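Local atomic coordinates of oxalate biosynthetic component 1 (Burkholderia thailandensis, PDB entry 5IKY), a protein that takes part in quorum sensing-dependent oxalate production as a bifunctional enzyme, a serine hydrolase with an additional lyase activity. Residues Asp573-His578 / Leu597-Ser602; Phe603-Arg608 / Leu634-Glu639; Asp615-His620 / Gln629-Leu634. All coordinates share one frame; numbering follows the deposited sequence.

Contact 1 of 3, residues Asp573-His578 / Leu597-Ser602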
# COMPACT_ATOMS: atom_id res chain seq x y z
N ASP A 573 0.15 0.45 -29.08
CA ASP A 573 -0.90 0.73 -30.06
C ASP A 573 -2.18 1.20 -29.38
O ASP A 573 -2.84 2.14 -29.84
CB ASP A 573 -1.19 -0.51 -30.91
CG ASP A 573 -0.16 -0.72 -32.01
OD1 ASP A 573 0.32 0.28 -32.57
OD2 ASP A 573 0.17 -1.89 -32.30
N ARG A 574 -2.52 0.55 -28.27
CA ARG A 574 -3.72 0.89 -27.52
C ARG A 574 -3.59 2.26 -26.84
O ARG A 574 -4.57 2.99 -26.72
CB ARG A 574 -4.02 -0.19 -26.47
CG ARG A 574 -4.58 -1.48 -27.05
CD ARG A 574 -4.80 -2.53 -25.97
NE ARG A 574 -5.31 -1.93 -24.73
CZ ARG A 574 -6.59 -1.63 -24.52
NH1 ARG A 574 -7.50 -1.86 -25.45
NH2 ARG A 574 -6.96 -1.09 -23.36
N LEU A 575 -2.38 2.59 -26.41
CA LEU A 575 -2.13 3.90 -25.82
C LEU A 575 -2.18 4.98 -26.90
O LEU A 575 -2.70 6.07 -26.68
CB LEU A 575 -0.78 3.93 -25.11
CG LEU A 575 -0.38 5.28 -24.50
CD1 LEU A 575 -1.46 5.80 -23.55
CD2 LEU A 575 0.96 5.18 -23.79
N ALA A 576 -1.65 4.65 -28.08
CA ALA A 576 -1.62 5.59 -29.20
C ALA A 576 -3.03 5.91 -29.68
O ALA A 576 -3.34 7.06 -29.99
CB ALA A 576 -0.78 5.02 -30.33
N ALA A 577 -3.88 4.89 -29.75
CA ALA A 577 -5.25 5.07 -30.20
C ALA A 577 -6.05 5.91 -29.21
O ALA A 577 -6.85 6.76 -29.61
CB ALA A 577 -5.92 3.72 -30.41
N HIS A 578 -5.82 5.68 -27.93
CA HIS A 578 -6.51 6.44 -26.89
C HIS A 578 -6.11 7.91 -26.91
O HIS A 578 -6.93 8.79 -26.66
CB HIS A 578 -6.22 5.85 -25.51
CG HIS A 578 -6.84 6.61 -24.38
ND1 HIS A 578 -6.10 7.30 -23.45
CD2 HIS A 578 -8.14 6.78 -24.04
CE1 HIS A 578 -6.92 7.87 -22.58
NE2 HIS A 578 -8.16 7.57 -22.91
N LEU A 597 0.33 11.77 -19.30
CA LEU A 597 0.89 11.03 -18.17
C LEU A 597 -0.13 10.12 -17.49
O LEU A 597 0.19 9.01 -17.09
CB LEU A 597 1.49 11.99 -17.15
CG LEU A 597 2.86 12.57 -17.52
CD1 LEU A 597 3.10 13.90 -16.82
CD2 LEU A 597 3.96 11.58 -17.19
N THR A 598 -1.37 10.61 -17.36
CA THR A 598 -2.44 9.81 -16.77
C THR A 598 -2.80 8.64 -17.67
O THR A 598 -3.05 7.53 -17.20
CB THR A 598 -3.70 10.65 -16.50
OG1 THR A 598 -3.93 11.54 -17.61
CG2 THR A 598 -3.54 11.47 -15.23
N ALA A 599 -2.81 8.89 -18.98
CA ALA A 599 -3.09 7.84 -19.95
C ALA A 599 -1.97 6.81 -19.94
O ALA A 599 -2.22 5.60 -19.95
CB ALA A 599 -3.26 8.43 -21.34
N ALA A 600 -0.73 7.29 -19.90
CA ALA A 600 0.44 6.41 -19.89
C ALA A 600 0.45 5.51 -18.66
O ALA A 600 0.60 4.30 -18.78
CB ALA A 600 1.71 7.24 -19.97
N ARG A 601 0.30 6.11 -17.48
CA ARG A 601 0.32 5.37 -16.22
C ARG A 601 -0.76 4.30 -16.17
O ARG A 601 -0.54 3.21 -15.65
CB ARG A 601 0.15 6.32 -15.03
CG ARG A 601 1.47 6.79 -14.42
CD ARG A 601 1.24 7.51 -13.10
NE ARG A 601 0.57 8.80 -13.27
CZ ARG A 601 1.19 9.97 -13.34
NH1 ARG A 601 2.51 10.02 -13.26
NH2 ARG A 601 0.50 11.09 -13.50
N SER A 602 -1.93 4.61 -16.72
CA SER A 602 -3.06 3.68 -16.70
C SER A 602 -2.83 2.49 -17.62
O SER A 602 -3.35 1.40 -17.38
CB SER A 602 -4.35 4.40 -17.09
OG SER A 602 -4.27 4.93 -18.40
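Leu575 and His578, one turn apart on helix 562-579, straddle Ala599 of helix 592-602, which runs nearly antiparallel to it. The short axes come within 10.2 Å at an angle of 152°, and across this interval a leucine meets two alanines. The apolar part belongs to Leu575. Its CG stands opposite the backbone N about the first torsion (chi1 177°), which carries both methyls to helix 592-602, where they divide the work. CD1 lies 3.9 Å from Ala599 CB and 3.7 Å from Ala599 O, touching both side chain and backbone, while CD2 faces the next residue, 4.4 Å from Ala600 CB. The ring part is an edge contact: Ala599 CB sits close to the imidazole plane of His578, 3.7 Å from ND1 and 3.9 Å from CE1, and covers no face. Ser602 bonds within its own helix. Its OG gives a 2.7 Å bond to Ala599 O, the carbonyl that also meets Leu575, and approaches from above the carbonyl plane with a C=O...OG angle of 113°. This bond ties the hydroxyl to the last turn of its helix. Asp573 turns elsewhere, forming salt bridges to Arg569 and Arg644. Around the pair, helix 629-641 closes one side of this corner of the cap domain, with Phe636 and Leu640 against Leu575 and Leu641 against Ala576. His303 lies against the His578 ring and accepts a hydrogen bond from Arg574 NH2 at its backbone O, so helix 562-579 also borders the region related to beta-keto acid cleavage enzymes, probably the lyase part.

Contact 2 of 3, residues Phe603-Arg608 / Leu634-Glu639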
# COMPACT_ATOMS: atom_id res chain seq x y z
N PHE A 603 -2.06 2.70 -18.69
CA PHE A 603 -1.73 1.62 -19.61
C PHE A 603 -0.49 0.85 -19.16
O PHE A 603 -0.05 -0.09 -19.82
CB PHE A 603 -1.51 2.16 -21.03
CG PHE A 603 -2.78 2.37 -21.80
CD1 PHE A 603 -3.50 3.55 -21.68
CD2 PHE A 603 -3.25 1.39 -22.66
CE1 PHE A 603 -4.67 3.74 -22.39
CE2 PHE A 603 -4.41 1.58 -23.38
CZ PHE A 603 -5.13 2.76 -23.25
N GLY A 604 0.07 1.25 -18.02
CA GLY A 604 1.22 0.58 -17.45
C GLY A 604 2.55 1.15 -17.90
O GLY A 604 3.60 0.80 -17.37
N ILE A 605 2.50 2.05 -18.88
CA ILE A 605 3.70 2.69 -19.40
C ILE A 605 4.09 3.90 -18.56
O ILE A 605 3.36 4.89 -18.51
CB ILE A 605 3.52 3.12 -20.87
CG1 ILE A 605 3.28 1.90 -21.76
CG2 ILE A 605 4.73 3.90 -21.35
CD1 ILE A 605 3.14 2.24 -23.23
N THR A 606 5.24 3.83 -17.91
CA THR A 606 5.69 4.91 -17.05
C THR A 606 6.71 5.81 -17.75
O THR A 606 7.86 5.42 -17.93
CB THR A 606 6.32 4.38 -15.74
OG1 THR A 606 5.36 3.58 -15.04
CG2 THR A 606 6.77 5.53 -14.86
N ILE A 607 6.27 7.00 -18.15
CA ILE A 607 7.18 7.98 -18.74
C ILE A 607 8.16 8.45 -17.68
O ILE A 607 7.76 9.04 -16.67
CB ILE A 607 6.43 9.19 -19.31
CG1 ILE A 607 5.30 8.74 -20.24
CG2 ILE A 607 7.39 10.12 -20.05
CD1 ILE A 607 4.45 9.88 -20.75
N ARG A 608 9.44 8.20 -17.91
CA ARG A 608 10.47 8.53 -16.92
C ARG A 608 11.12 9.88 -17.19
O ARG A 608 11.26 10.30 -18.34
CB ARG A 608 11.54 7.43 -16.88
N LEU A 634 4.75 15.68 -23.95
CA LEU A 634 4.29 16.14 -25.26
C LEU A 634 5.01 15.40 -26.38
O LEU A 634 4.37 14.85 -27.28
CB LEU A 634 4.50 17.65 -25.40
CG LEU A 634 3.64 18.53 -24.50
CD1 LEU A 634 3.79 20.00 -24.88
CD2 LEU A 634 2.18 18.09 -24.58
N ASN A 635 6.34 15.40 -26.33
CA ASN A 635 7.14 14.71 -27.33
C ASN A 635 6.90 13.21 -27.31
O ASN A 635 6.96 12.55 -28.34
CB ASN A 635 8.63 15.01 -27.12
CG ASN A 635 8.98 16.45 -27.43
OD1 ASN A 635 9.08 16.83 -28.60
ND2 ASN A 635 9.18 17.25 -26.39
N PHE A 636 6.62 12.68 -26.12
CA PHE A 636 6.27 11.27 -25.97
C PHE A 636 5.04 10.94 -26.80
O PHE A 636 5.00 9.92 -27.49
CB PHE A 636 6.03 10.93 -24.50
CG PHE A 636 5.60 9.51 -24.26
CD1 PHE A 636 6.53 8.50 -24.16
CD2 PHE A 636 4.25 9.19 -24.14
CE1 PHE A 636 6.14 7.19 -23.95
CE2 PHE A 636 3.85 7.88 -23.92
CZ PHE A 636 4.80 6.88 -23.82
N ALA A 637 4.04 11.80 -26.71
CA ALA A 637 2.82 11.64 -27.49
C ALA A 637 3.12 11.72 -28.98
O ALA A 637 2.64 10.90 -29.76
CB ALA A 637 1.80 12.70 -27.10
N ARG A 638 3.93 12.70 -29.37
CA ARG A 638 4.38 12.83 -30.75
C ARG A 638 5.15 11.59 -31.19
O ARG A 638 5.02 11.14 -32.32
CB ARG A 638 5.26 14.07 -30.92
CG ARG A 638 4.61 15.37 -30.46
CD ARG A 638 5.58 16.54 -30.57
NE ARG A 638 6.09 16.72 -31.92
CZ ARG A 638 7.37 16.58 -32.27
NH1 ARG A 638 8.28 16.27 -31.36
NH2 ARG A 638 7.74 16.77 -33.53
N GLU A 639 5.94 11.05 -30.27
CA GLU A 639 6.79 9.91 -30.55
C GLU A 639 5.97 8.65 -30.81
O GLU A 639 6.43 7.73 -31.49
CB GLU A 639 7.75 9.68 -29.38
CG GLU A 639 8.98 8.86 -29.71
CD GLU A 639 9.96 8.81 -28.56
OE1 GLU A 639 9.52 8.88 -27.39
OE2 GLU A 639 11.18 8.71 -28.82
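Asn635 OD1, one residue before the Phe636 that packs on Ile607, is gripped by the backbone N of Val674 and, weakly, by Arg638 NH1, which stands 2.9 Å from OD1 but at a bent N-H...O angle of 127°. Arg638 NH1 also bonds Val674 O, and Arg638 NE pairs with Asp652, so this side of helix 629-641 is fastened to loops of the cap domain. On another side of the helix, Phe636 projects toward the chain that leaves helix 592-602 through a Schellman motif, in which Gly604 takes a positive phi of 92° and bonds run back into the last helical turn. Beyond this turn the chain is extended: Ile605 and Ile607 face the helix, and Thr606 between them points away. A chi1 of 177° swings the Phe636 ring beside its own carbonyl carbon and out to both isoleucines. Ile605 CG2 touches the far end of the ring obliquely, 3.9 Å from Phe636 CZ, and the same residue packs on Tyr568 and Leu575 of helix 562-579. Ile607, backed by Val596, Leu597 and Ala600, lies over one ring face in a CH-pi contact, with CD1 3.8 Å from the Phe636 ring centroid. Its CG1 sits above the middle, 4.0 to 4.1 Å from every ring carbon, while CD1 leans toward the rim, 3.5 Å from Phe636 CD2.

Contact 3 of 3, residues Asp615-His620 / Gln629-Leu634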
# COMPACT_ATOMS: atom_id res chain seq x y z
N ASP A 615 19.58 15.46 -24.26
CA ASP A 615 20.47 15.01 -25.31
C ASP A 615 19.73 14.80 -26.63
O ASP A 615 20.32 14.84 -27.71
CB ASP A 615 21.19 13.72 -24.90
CG ASP A 615 22.16 13.93 -23.75
OD1 ASP A 615 22.09 14.99 -23.09
OD2 ASP A 615 22.99 13.03 -23.50
N ARG A 616 18.42 14.57 -26.53
CA ARG A 616 17.59 14.35 -27.71
C ARG A 616 17.04 15.66 -28.26
O ARG A 616 16.49 15.70 -29.37
CB ARG A 616 16.43 13.40 -27.38
CG ARG A 616 16.87 11.97 -27.07
CD ARG A 616 15.71 11.14 -26.55
NE ARG A 616 14.60 11.09 -27.49
CZ ARG A 616 13.32 11.21 -27.15
NH1 ARG A 616 12.99 11.39 -25.88
NH2 ARG A 616 12.37 11.14 -28.08
N TYR A 617 17.18 16.74 -27.49
CA TYR A 617 16.66 18.04 -27.89
C TYR A 617 17.70 18.84 -28.67
O TYR A 617 18.86 18.95 -28.27
CB TYR A 617 16.20 18.83 -26.66
CG TYR A 617 14.94 18.27 -26.03
CD1 TYR A 617 14.99 17.12 -25.24
CD2 TYR A 617 13.71 18.88 -26.21
CE1 TYR A 617 13.84 16.60 -24.66
CE2 TYR A 617 12.56 18.37 -25.63
CZ TYR A 617 12.63 17.23 -24.86
OH TYR A 617 11.49 16.72 -24.28
N GLU A 618 17.27 19.41 -29.79
CA GLU A 618 18.15 20.16 -30.68
C GLU A 618 18.65 21.45 -30.02
O GLU A 618 19.85 21.73 -29.99
CB GLU A 618 17.44 20.49 -31.99
CG GLU A 618 18.31 21.17 -33.03
CD GLU A 618 18.94 20.18 -34.00
OE1 GLU A 618 18.49 20.12 -35.16
OE2 GLU A 618 19.88 19.47 -33.59
N ASP A 619 17.71 22.23 -29.49
CA ASP A 619 18.03 23.51 -28.87
C ASP A 619 18.14 23.38 -27.35
O ASP A 619 17.44 24.07 -26.61
CB ASP A 619 16.98 24.56 -29.23
CG ASP A 619 16.78 24.69 -30.73
OD1 ASP A 619 17.71 24.35 -31.49
OD2 ASP A 619 15.69 25.14 -31.14
N HIS A 620 19.02 22.49 -26.90
CA HIS A 620 19.16 22.22 -25.47
C HIS A 620 19.90 23.34 -24.74
O HIS A 620 19.64 23.61 -23.57
CB HIS A 620 19.87 20.89 -25.24
CG HIS A 620 21.18 20.77 -25.96
ND1 HIS A 620 22.39 21.04 -25.35
CD2 HIS A 620 21.48 20.40 -27.23
CE1 HIS A 620 23.37 20.85 -26.21
NE2 HIS A 620 22.84 20.46 -27.36
N GLN A 629 9.49 18.71 -17.82
CA GLN A 629 8.57 17.60 -17.64
C GLN A 629 7.40 17.69 -18.62
O GLN A 629 6.99 16.68 -19.19
CB GLN A 629 8.04 17.56 -16.20
N ILE A 630 6.89 18.90 -18.81
CA ILE A 630 5.79 19.13 -19.75
C ILE A 630 6.13 18.72 -21.20
O ILE A 630 5.34 18.02 -21.83
CB ILE A 630 5.34 20.61 -19.73
N PRO A 631 7.30 19.14 -21.73
CA PRO A 631 7.59 18.73 -23.11
C PRO A 631 7.96 17.25 -23.23
O PRO A 631 7.85 16.69 -24.32
CB PRO A 631 8.78 19.61 -23.49
CG PRO A 631 9.47 19.86 -22.21
CD PRO A 631 8.37 20.01 -21.20
N GLN A 632 8.40 16.64 -22.14
CA GLN A 632 8.67 15.20 -22.12
C GLN A 632 7.43 14.44 -22.53
O GLN A 632 7.47 13.61 -23.44
CB GLN A 632 9.13 14.74 -20.74
CG GLN A 632 10.64 14.67 -20.55
CD GLN A 632 11.03 14.08 -19.21
OE1 GLN A 632 10.22 13.42 -18.55
NE2 GLN A 632 12.27 14.31 -18.79
N ALA A 633 6.32 14.74 -21.87
CA ALA A 633 5.04 14.09 -22.14
C ALA A 633 4.52 14.44 -23.53
O ALA A 633 3.92 13.60 -24.21
CB ALA A 633 4.03 14.47 -21.08
N LEU A 634 4.75 15.68 -23.95
CA LEU A 634 4.29 16.14 -25.26
C LEU A 634 5.01 15.40 -26.38
O LEU A 634 4.37 14.85 -27.28
CB LEU A 634 4.50 17.65 -25.40
CG LEU A 634 3.64 18.53 -24.50
CD1 LEU A 634 3.79 20.00 -24.88
CD2 LEU A 634 2.18 18.09 -24.58
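Tyr617 meets Pro631 and Gln632 with the very end of its side chain, the phenol oxygen resting against the backbone between the two residues. OH lies 3.6 Å from Pro631 O and 3.7 Å from Pro631 C, distances of packing rather than of a hydrogen bond, and 3.8 Å from Gln632 N. The pyrrolidine CB of Pro631 comes to 4.0 Å from the same Tyr617 OH, a plain van der Waals contact. The aromatic ring itself stays back, as the 10.3 Å between the CA atoms of Tyr617 and Gln632 implies: nearly the whole length of the tyrosine spans the interval from loop to helix, and the two segments touch through little more than this one oxygen. In the next shell, Asn635, one turn further along the helix, packs its ND2 against the phenol oxygen and hydrogen-bonds through the same nitrogen to Pro631 O and Tyr672 O, so the carbonyl beside the phenol is held by a group of its own helix. The backbone around Tyr617 is probably held by its neighbours. Just before it, Arg616 forms salt bridges to Glu613 and to Glu639 of helix 629-641. Asp615 OD2 pairs with Arg734 NE, and His620 NE2 bonds Asn738 O, which fastens this stretch to the end of helix 715-734 and the chain after it. In outline this is a loop folded back in the cap domain, with one aromatic side chain abutting the N-terminal part of the helix that follows it.

In the fold
From the N terminus, contact 1 comes first: it pairs helix 562-579 with helix 592-602 and closes the 18-residue connection between them. Contact 2 opens only afterwards, where the chain leaves helix 592-602, and closes on helix 629-641 after 25 intervening residues. Contact 3 is nested inside that loop, joining its middle, 615-620, to an earlier portion of the same helix, and shares Leu634 with contact 2. Contacts 1 and 2 merge into one apolar patch, Leu575 CD2 lying 3.7 Å from Ile605 CD1. Contact 3 is centred about 19 Å from the centre of contact 1. Together they tie three successive helices of the cap domain and their long loop.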